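Local coordinates for protein C-1-tetrahydrofolate synthase, cytoplasmic, putative (Trypanosoma brucei, PDB 4CJX) that probably interconverts folate-bound one-carbon units as a homodimeric, NADP-dependent methylenetetrahydrofolate dehydrogenase that also acts as a methenyltetrahydrofolate cyclohydrolase, at residues B[24-29]-B[286-291]. Residues are numbered along the deposited sequence; the frame is centred on the assembly and turned at random.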
loop_
_atom_site.group_PDB
_atom_site.type_symbol
_atom_site.label_atom_id
_atom_site.label_comp_id
_atom_site.label_asym_id
_atom_site.label_seq_id
_atom_site.Cartn_x
_atom_site.Cartn_y
_atom_site.Cartn_z
ATOM N N GLU B 24 16.789 31.585 3.744
ATOM C CA GLU B 24 17.031 30.341 3.049
ATOM C C GLU B 24 16.535 29.236 3.923
ATOM O O GLU B 24 16.310 29.451 5.117
ATOM C CB GLU B 24 18.520 30.119 2.866
ATOM C CG GLU B 24 19.226 31.171 2.049
ATOM C CD GLU B 24 20.506 30.642 1.455
ATOM O OE1 GLU B 24 20.959 29.525 1.832
ATOM O OE2 GLU B 24 21.056 31.347 0.597
ATOM N N ALA B 25 16.438 28.046 3.333
ATOM C CA ALA B 25 15.962 26.871 4.029
ATOM C C ALA B 25 16.820 26.535 5.224
ATOM O O ALA B 25 18.044 26.684 5.207
ATOM C CB ALA B 25 15.913 25.672 3.094
ATOM N N VAL B 26 16.158 26.021 6.253
ATOM C CA VAL B 26 16.857 25.348 7.323
ATOM C C VAL B 26 17.365 24.013 6.766
ATOM O O VAL B 26 16.576 23.211 6.234
ATOM C CB VAL B 26 15.910 25.105 8.512
ATOM C CG1 VAL B 26 16.499 24.098 9.498
ATOM C CG2 VAL B 26 15.556 26.421 9.177
ATOM N N VAL B 27 18.666 23.760 6.904
ATOM C CA VAL B 27 19.230 22.497 6.494
ATOM C C VAL B 27 19.170 21.557 7.709
ATOM O O VAL B 27 19.850 21.761 8.699
ATOM C CB VAL B 27 20.691 22.606 6.012
ATOM C CG1 VAL B 27 21.228 21.232 5.618
ATOM C CG2 VAL B 27 20.824 23.584 4.856
ATOM N N ILE B 28 18.341 20.541 7.639
ATOM C CA ILE B 28 18.234 19.611 8.745
ATOM C C ILE B 28 19.434 18.658 8.757
ATOM O O ILE B 28 19.721 17.990 7.764
ATOM C CB ILE B 28 16.953 18.785 8.680
ATOM C CG1 ILE B 28 15.731 19.698 8.854
ATOM C CG2 ILE B 28 16.974 17.721 9.769
ATOM C CD1 ILE B 28 14.437 19.100 8.351
ATOM N N ASP B 29 20.093 18.597 9.907
ATOM C CA ASP B 29 21.309 17.834 10.076
ATOM C C ASP B 29 20.959 16.430 10.525
ATOM O O ASP B 29 20.750 16.191 11.711
ATOM C CB ASP B 29 22.204 18.529 11.101
ATOM C CG ASP B 29 23.533 17.834 11.303
ATOM O OD1 ASP B 29 23.757 16.692 10.817
ATOM O OD2 ASP B 29 24.377 18.435 11.982
ATOM N N ALA B 286 12.887 26.651 -0.331
ATOM C CA ALA B 286 12.309 25.813 0.705
ATOM C C ALA B 286 12.411 26.439 2.088
ATOM O O ALA B 286 13.307 27.230 2.366
ATOM C CB ALA B 286 13.020 24.475 0.726
ATOM N N ALA B 287 11.485 26.071 2.965
ATOM C CA ALA B 287 11.638 26.405 4.369
ATOM C C ALA B 287 12.594 25.436 5.042
ATOM O O ALA B 287 13.355 25.824 5.926
ATOM C CB ALA B 287 10.291 26.444 5.088
ATOM N N TYR B 288 12.516 24.173 4.643
ATOM C CA TYR B 288 13.361 23.102 5.183
ATOM C C TYR B 288 13.839 22.200 4.050
ATOM O O TYR B 288 13.113 21.927 3.100
ATOM C CB TYR B 288 12.594 22.230 6.190
ATOM C CG TYR B 288 12.074 22.946 7.389
ATOM C CD1 TYR B 288 12.889 23.173 8.486
ATOM C CD2 TYR B 288 10.769 23.388 7.439
ATOM C CE1 TYR B 288 12.408 23.828 9.609
ATOM C CE2 TYR B 288 10.285 24.057 8.549
ATOM C CZ TYR B 288 11.100 24.262 9.640
ATOM O OH TYR B 288 10.626 24.935 10.740
ATOM N N ILE B 289 15.053 21.713 4.184
ATOM C CA ILE B 289 15.629 20.812 3.212
ATOM C C ILE B 289 16.646 19.897 3.909
ATOM O O ILE B 289 17.216 20.273 4.925
ATOM C CB ILE B 289 16.273 21.610 2.081
ATOM C CG1 ILE B 289 16.680 20.691 0.928
ATOM C CG2 ILE B 289 17.494 22.370 2.593
ATOM C CD1 ILE B 289 17.002 21.443 -0.353
ATOM N N THR B 290 16.834 18.687 3.383
ATOM C CA THR B 290 17.877 17.809 3.889
ATOM C C THR B 290 18.961 17.586 2.833
ATOM O O THR B 290 18.642 17.400 1.641
ATOM C CB THR B 290 17.359 16.438 4.311
ATOM O OG1 THR B 290 16.843 15.751 3.163
ATOM C CG2 THR B 290 16.290 16.556 5.381
ATOM N N PRO B 291 20.242 17.548 3.270
ATOM C CA PRO B 291 21.355 17.380 2.384
ATOM C C PRO B 291 21.648 15.905 2.135
ATOM O O PRO B 291 21.219 15.034 2.895
ATOM C CB PRO B 291 22.501 18.007 3.177
ATOM C CG PRO B 291 22.198 17.615 4.588
ATOM C CD PRO B 291 20.688 17.546 4.675
#
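Val26 and Tyr288 lie side by side and point the same way from paired positions of two short parallel strands. The tyrosine CG is anti to its carbonyl carbon (chi1 -61°), which stands the ring up alongside the valine; Val26 CB comes to 3.6 Å from Tyr288 CD1, and the two methyls lie obliquely beside the same two ring carbons, CG1 nearer CD1 and CG2 nearer CE1. Ile28 joins this face of the sheet, its CD1 reaching back to 4.2 Å from Tyr288 CB, while its CB meets the methyl of Thr290, whose OG1 is hydrogen-bonded to Asp256 N of strand 253-256. Leu174 and Ser178 of helix 166-178 pack against Ile28, and Ser178 also touches Tyr288.

Beneath the side chains runs a parallel ladder in which Val26 bonds through both its N and its O, to Ala287 O and Ile289 N. Ile28 N continues it, donating to Ile289 O at 3.0 Å. The first bond differs from the others: Val26 N sits 39° out of the carbonyl plane of Ala287. Through this pairing residues 26-27, near the N-terminus, form one edge strand of the six-stranded parallel sheet of the NAD(P)-binding, Rossmann-type domain. Asp29 follows at the N-cap of helix 30-51, its OD1 bonded to Ala32 N.

On the opposite face, Ile289 turns CG1 anti to its backbone N (chi1 -170°), leading the end of the chain away toward Phe279 and Ala282 of helix 279-282, while CG2 stays near the other segment, 3.7 Å from Ala25 CB. Val27 CG1 is directed at the ring of Pro291, 3.8 Å from its CD; that CD also lies 3.3 Å from Ile28 O.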